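Local coordinates for DUF4442 domain-containing protein (Pseudomonas aeruginosa, PDB 1SH8) that is of unknown function but probably acts as a thioesterase of the PaaI-like, hot-dog-fold family, cleaving thioester substrates whose identity the structure alone does not show, at the interface of chains A and B. Residues are numbered along the deposited sequence; one frame, centred on the assembly and turned at random. Chains: chain A/B, hypothetical protein PA5026.

All three contacts belong to one two-fold symmetric interface between identical chains. Contacts 1 and 3, whose C-alpha centres are about 10 Å apart, share strand 78-89 of both chains, paired antiparallel about A:Thr86 and B:Thr86. Contact 1 adds the helices beginning at residue 54, on the inner side of the joined sheet, whereas contact 3 follows its outer side. Contact 2 joins loops; its C-alpha centre lies about 21 Å from that of contact 1 and about 20 Å from that of contact 3. A continuous sheet with helices packed beneath it is the usual dimer of hot-dog thioesterases, so this pair is probably the biological unit.

Contact 1: the interface of chains A and B. Residues chain A 58, 62, 82, 84-85; chain B 54-55, 58, 87, 89.
A:Phe58 and B:Phe58 stack across the two-fold axis, their ring planes 13° apart and their centroids separated by 4.5 Å. The rings are offset: B:Phe58 CB sits over the centre of the A:Phe58 ring, 3.7 Å from its centroid, and A:Phe58 CB covers the B:Phe58 ring in the same way. Each phenyl therefore rests on the other's methylene as well as on its ring. In both residues CG lies anti to the backbone N (chi1 179° in A:Phe58), which sends the ring from its helix, 54-62 in chain A and 54-72 in chain B, toward the partner. Beside the stack, A:Phe58 CD2 lies 3.7 Å from the CA of B:Gly55, where the lack of a side chain permits close approach to the helix backbone. Farther along, A:Val82 CG1 touches both the B:Ala54 methyl and the ring of B:Phe89, which it meets from roughly perpendicular directions, 3.7 Å from B:Phe89 CD2. Strand 78-89 of each chain holds this apolar layer in register through an antiparallel bridge between A:Met85 and B:Leu87. B:Leu87 N donates to A:Met85 O at 2.8 Å, and A:Met85 N returns a bond to B:Leu87 O. Such paired strands and helices form the core of a hot-dog dimer. At the end of this strand pairing, water 1 joins the backbone carbonyls, 3.0 Å from A:Val82 O and 3.1 Å from B:Phe89 O.

Contact 2: the interface of chains A and B. Residues chain A 47-48; chain B 17-18.
A loop of chain A carrying A:Asn47 and A:His48 meets the short link B:Lys17-B:Ile18, which corresponds to the one between helices 7-16 and 19-24 of chain A. Chain B hides 55 Å² of A:His48, which lies alongside the link, with CB against B:Lys17 and the ND1 corner against B:Ile18. Its CB faces the aliphatic part of B:Lys17, 3.9 Å from CG, while the imidazole passes beside B:Ile18, whose terminal methyl CD1 approaches ND1 at a slant from above the ring plane, 4.0 Å away. CG of A:His48 stands between its backbone N and carbonyl carbon (chi1 56°), placing the ring beside the isoleucine. The CG1 branch of B:Ile18 lies over the A:Asn47-A:His48 backbone, 4.0 Å from A:His48 N. B:Lys17 bends at chi2 and chi4 (61° and 67°), and its chain curls back so that the side-chain nitrogen NZ comes 3.8 Å from A:His48 CB. The direct contacts described here are mainly van der Waals; they pack the loop against the link and may help to hold it. A:Asn47 and A:His48 belong to an Asn-His-Ile-Gly stretch resembling the histidine-glycine active-site motif of PaaI-like hot-dog thioesterases, so the contact probably borders the active site. Water 2 connects the backbones, lying 2.9 Å from B:Lys17 O and 3.2 Å from A:Asn47 O.

Contact 3: the interface of chains A and B. Residues chain A 86-88; chain B 83-84, 86.
A:Thr86 and B:Thr86 meet at the centre of the antiparallel strand pairing that joins two hot-dog domains of the PaaI-like thioesterase family. Their hydroxyls share a hydrogen bond, OG1 to OG1 2.9 Å, whose direction is not settled. In both threonines OG1 is anti to the carbonyl carbon (chi1 -66°), bringing the two oxygens together across the two-fold axis.

The tighter packing continues along the strands, where A:Arg88 bridges antiparallel with B:Glu84. B:Glu84 CB lies 3.3 Å from the backbone A:Leu87 O and 3.8 Å from A:Arg88 CA. The arginine and glutamate then run side by side in the same direction, and A:Arg88 CG passes 3.5 Å from B:Glu84 OE1.

Away from the backbone the packing gives way to a salt bridge between the side-chain ends on the outer side of the sheet, which probably faces solvent. A:Arg88 NH1 donates to B:Glu84 OE1 at 2.7 Å. The carboxylate oxygen lies at the guanidinium edge and is approached on its syn side, but 33° out of the carboxylate plane; the two planes are turned 52° apart, so they do not form a flat, two-pronged pair. The methyl CG2 of A:Thr86 supports one guanidinium face, 3.7 Å above its plane.

Contact 1: the interface of chains A and B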
loop_
_atom_site.group_PDB
_atom_site.type_symbol
_atom_site.label_atom_id
_atom_site.label_comp_id
_atom_site.label_asym_id
_atom_site.label_seq_id
_atom_site.Cartn_x
_atom_site.Cartn_y
_atom_site.Cartn_z
ATOM N N PHE A 58 -2.041 -1.108 -4.397
ATOM C CA PHE A 58 -0.983 -0.239 -3.882
ATOM C C PHE A 58 0.390 -0.720 -4.336
ATOM O O PHE A 58 1.226 0.068 -4.773
ATOM C CB PHE A 58 -0.995 -0.199 -2.353
ATOM C CG PHE A 58 0.100 0.655 -1.769
ATOM C CD1 PHE A 58 -0.103 2.014 -1.529
ATOM C CD2 PHE A 58 1.352 0.109 -1.498
ATOM C CE1 PHE A 58 0.935 2.817 -1.023
ATOM C CE2 PHE A 58 2.393 0.900 -0.997
ATOM C CZ PHE A 58 2.183 2.254 -0.760
ATOM N N GLU A 62 2.954 1.418 -6.496
ATOM C CA GLU A 62 4.168 1.844 -5.803
ATOM C C GLU A 62 5.488 1.356 -6.416
ATOM O O GLU A 62 6.478 2.098 -6.461
ATOM C CB GLU A 62 4.085 1.382 -4.337
ATOM C CG GLU A 62 5.143 1.937 -3.376
ATOM C CD GLU A 62 6.533 1.320 -3.533
ATOM O OE1 GLU A 62 6.647 0.120 -3.873
ATOM O OE2 GLU A 62 7.522 2.046 -3.285
ATOM N N VAL A 82 10.429 5.288 -0.780
ATOM C CA VAL A 82 9.208 6.025 -1.038
ATOM C C VAL A 82 8.958 6.866 0.217
ATOM O O VAL A 82 9.059 6.360 1.335
ATOM C CB VAL A 82 8.020 5.066 -1.346
ATOM C CG1 VAL A 82 7.827 4.062 -0.219
ATOM C CG2 VAL A 82 6.754 5.877 -1.587
ATOM N N GLU A 84 6.127 9.369 0.512
ATOM C CA GLU A 84 4.688 9.458 0.727
ATOM C C GLU A 84 3.961 9.123 -0.552
ATOM O O GLU A 84 4.510 9.255 -1.646
ATOM C CB GLU A 84 4.269 10.832 1.263
ATOM C CG GLU A 84 5.027 12.017 0.737
ATOM C CD GLU A 84 4.715 13.287 1.528
ATOM O OE1 GLU A 84 5.045 13.352 2.736
ATOM O OE2 GLU A 84 4.134 14.220 0.942
ATOM N N MET A 85 2.726 8.663 -0.412
ATOM C CA MET A 85 1.959 8.256 -1.572
ATOM C C MET A 85 0.469 8.286 -1.293
ATOM O O MET A 85 0.018 7.919 -0.205
ATOM C CB MET A 85 2.385 6.842 -1.985
ATOM C CG MET A 85 1.689 6.274 -3.218
ATOM S SD MET A 85 2.425 4.689 -3.769
ATOM C CE MET A 85 4.059 5.047 -3.780
ATOM N N ALA B 54 6.918 -1.006 1.773
ATOM C CA ALA B 54 5.813 -0.053 1.794
ATOM C C ALA B 54 4.445 -0.716 1.616
ATOM O O ALA B 54 3.463 -0.294 2.232
ATOM C CB ALA B 54 6.025 1.013 0.710
ATOM N N GLY B 55 4.378 -1.744 0.772
ATOM C CA GLY B 55 3.116 -2.423 0.540
ATOM C C GLY B 55 2.590 -3.157 1.766
ATOM O O GLY B 55 1.379 -3.301 1.931
ATOM N N PHE B 58 1.243 -0.505 4.019
ATOM C CA PHE B 58 -0.051 -0.072 3.495
ATOM C C PHE B 58 -1.144 -1.045 3.914
ATOM O O PHE B 58 -2.219 -0.638 4.353
ATOM C CB PHE B 58 -0.038 0.004 1.969
ATOM C CG PHE B 58 -1.391 0.278 1.378
ATOM C CD1 PHE B 58 -1.840 1.589 1.195
ATOM C CD2 PHE B 58 -2.244 -0.775 1.059
ATOM C CE1 PHE B 58 -3.128 1.842 0.702
ATOM C CE2 PHE B 58 -3.532 -0.535 0.569
ATOM C CZ PHE B 58 -3.972 0.777 0.391
ATOM N N LEU B 87 -0.358 7.543 2.552
ATOM C CA LEU B 87 0.617 7.012 3.492
ATOM C C LEU B 87 1.829 7.923 3.519
ATOM O O LEU B 87 2.274 8.415 2.483
ATOM C CB LEU B 87 1.072 5.609 3.075
ATOM C CG LEU B 87 0.384 4.379 3.671
ATOM C CD1 LEU B 87 0.758 4.258 5.143
ATOM C CD2 LEU B 87 -1.124 4.481 3.488
ATOM N N PHE B 89 5.646 7.783 4.942
ATOM C CA PHE B 89 6.667 6.901 5.495
ATOM C C PHE B 89 7.711 7.771 6.182
ATOM O O PHE B 89 8.572 8.370 5.538
ATOM C CB PHE B 89 7.258 6.063 4.358
ATOM C CG PHE B 89 6.219 5.266 3.617
ATOM C CD1 PHE B 89 5.691 4.102 4.172
ATOM C CD2 PHE B 89 5.715 5.713 2.400
ATOM C CE1 PHE B 89 4.676 3.398 3.527
ATOM C CE2 PHE B 89 4.699 5.017 1.746
ATOM C CZ PHE B 89 4.178 3.857 2.309
HETATM O O HOH W 1 10.681 6.955 3.824
#

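Contact 2: the interface of chains A and B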
loop_
_atom_site.group_PDB
_atom_site.type_symbol
_atom_site.label_atom_id
_atom_site.label_comp_id
_atom_site.label_asym_id
_atom_site.label_seq_id
_atom_site.Cartn_x
_atom_site.Cartn_y
_atom_site.Cartn_z
ATOM N N ASN A 47 -9.991 -9.570 -3.259
ATOM C CA ASN A 47 -10.404 -9.245 -1.906
ATOM C C ASN A 47 -11.592 -10.165 -1.629
ATOM O O ASN A 47 -11.791 -11.151 -2.335
ATOM C CB ASN A 47 -10.811 -7.771 -1.777
ATOM C CG ASN A 47 -11.812 -7.339 -2.829
ATOM O OD1 ASN A 47 -12.580 -8.149 -3.348
ATOM N ND2 ASN A 47 -11.821 -6.046 -3.137
ATOM N N HIS A 48 -12.383 -9.854 -0.615
ATOM C CA HIS A 48 -13.527 -10.694 -0.276
ATOM C C HIS A 48 -14.771 -10.369 -1.110
ATOM O O HIS A 48 -15.735 -11.136 -1.124
ATOM C CB HIS A 48 -13.846 -10.532 1.215
ATOM C CG HIS A 48 -14.091 -9.112 1.622
ATOM N ND1 HIS A 48 -13.229 -8.086 1.294
ATOM C CD2 HIS A 48 -15.113 -8.539 2.303
ATOM C CE1 HIS A 48 -13.711 -6.943 1.752
ATOM N NE2 HIS A 48 -14.854 -7.191 2.368
ATOM N N LYS B 17 -9.270 -14.487 5.403
ATOM C CA LYS B 17 -10.210 -14.323 4.293
ATOM C C LYS B 17 -9.569 -13.925 2.959
ATOM O O LYS B 17 -9.895 -14.485 1.906
ATOM C CB LYS B 17 -11.289 -13.299 4.658
ATOM C CG LYS B 17 -12.409 -13.202 3.630
ATOM C CD LYS B 17 -13.135 -14.540 3.489
ATOM C CE LYS B 17 -14.229 -14.500 2.422
ATOM N NZ LYS B 17 -13.679 -14.336 1.042
ATOM N N ILE B 18 -8.667 -12.950 3.005
ATOM C CA ILE B 18 -7.994 -12.465 1.805
ATOM C C ILE B 18 -6.606 -13.095 1.722
ATOM O O ILE B 18 -5.756 -12.845 2.572
ATOM C CB ILE B 18 -7.893 -10.922 1.852
ATOM C CG1 ILE B 18 -9.304 -10.330 1.955
ATOM C CG2 ILE B 18 -7.147 -10.398 0.626
ATOM C CD1 ILE B 18 -9.340 -8.833 2.112
HETATM O O HOH W 2 -10.986 -13.814 -0.744
#

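Contact 3: the interface of chains A and B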
loop_
_atom_site.group_PDB
_atom_site.type_symbol
_atom_site.label_atom_id
_atom_site.label_comp_id
_atom_site.label_asym_id
_atom_site.label_seq_id
_atom_site.Cartn_x
_atom_site.Cartn_y
_atom_site.Cartn_z
ATOM N N THR A 86 -0.278 8.745 -2.290
ATOM C CA THR A 86 -1.725 8.808 -2.226
ATOM C C THR A 86 -2.238 7.876 -3.313
ATOM O O THR A 86 -1.741 7.909 -4.441
ATOM C CB THR A 86 -2.234 10.235 -2.509
ATOM O OG1 THR A 86 -1.816 11.105 -1.449
ATOM C CG2 THR A 86 -3.761 10.254 -2.617
ATOM N N LEU A 87 -3.208 7.034 -2.964
ATOM C CA LEU A 87 -3.806 6.095 -3.916
ATOM C C LEU A 87 -5.312 6.341 -3.920
ATOM O O LEU A 87 -5.962 6.211 -2.887
ATOM C CB LEU A 87 -3.519 4.647 -3.503
ATOM C CG LEU A 87 -4.078 3.545 -4.416
ATOM C CD1 LEU A 87 -3.507 3.687 -5.828
ATOM C CD2 LEU A 87 -3.734 2.176 -3.841
ATOM N N ARG A 88 -5.857 6.717 -5.074
ATOM C CA ARG A 88 -7.285 6.999 -5.192
ATOM C C ARG A 88 -7.974 5.866 -5.946
ATOM O O ARG A 88 -7.578 5.513 -7.055
ATOM C CB ARG A 88 -7.496 8.329 -5.929
ATOM C CG ARG A 88 -6.693 9.499 -5.356
ATOM C CD ARG A 88 -6.916 10.781 -6.158
ATOM N NE ARG A 88 -5.815 11.734 -5.998
ATOM C CZ ARG A 88 -5.651 12.544 -4.954
ATOM N NH1 ARG A 88 -6.519 12.543 -3.952
ATOM N NH2 ARG A 88 -4.598 13.353 -4.909
ATOM N N LYS B 83 -12.461 5.756 -0.591
ATOM C CA LYS B 83 -12.247 6.673 -1.706
ATOM C C LYS B 83 -10.762 6.787 -2.026
ATOM O O LYS B 83 -10.351 6.732 -3.187
ATOM C CB LYS B 83 -12.807 8.062 -1.372
ATOM C CG LYS B 83 -14.267 8.062 -0.920
ATOM C CD LYS B 83 -15.188 7.473 -1.968
ATOM C CE LYS B 83 -15.203 8.313 -3.226
ATOM N NZ LYS B 83 -16.129 7.754 -4.258
ATOM N N GLU B 84 -9.959 6.959 -0.987
ATOM C CA GLU B 84 -8.525 7.073 -1.174
ATOM C C GLU B 84 -7.796 6.920 0.140
ATOM O O GLU B 84 -8.391 7.036 1.214
ATOM C CB GLU B 84 -8.169 8.425 -1.798
ATOM C CG GLU B 84 -8.663 9.633 -1.014
ATOM C CD GLU B 84 -8.227 10.953 -1.638
ATOM O OE1 GLU B 84 -8.524 11.173 -2.832
ATOM O OE2 GLU B 84 -7.590 11.768 -0.936
ATOM N N THR B 86 -3.766 7.819 1.947
ATOM C CA THR B 86 -2.469 8.463 1.840
ATOM C C THR B 86 -1.579 7.908 2.930
ATOM O O THR B 86 -1.991 7.802 4.085
ATOM C CB THR B 86 -2.558 9.989 2.027
ATOM O OG1 THR B 86 -3.295 10.565 0.942
ATOM C CG2 THR B 86 -1.164 10.598 2.063
#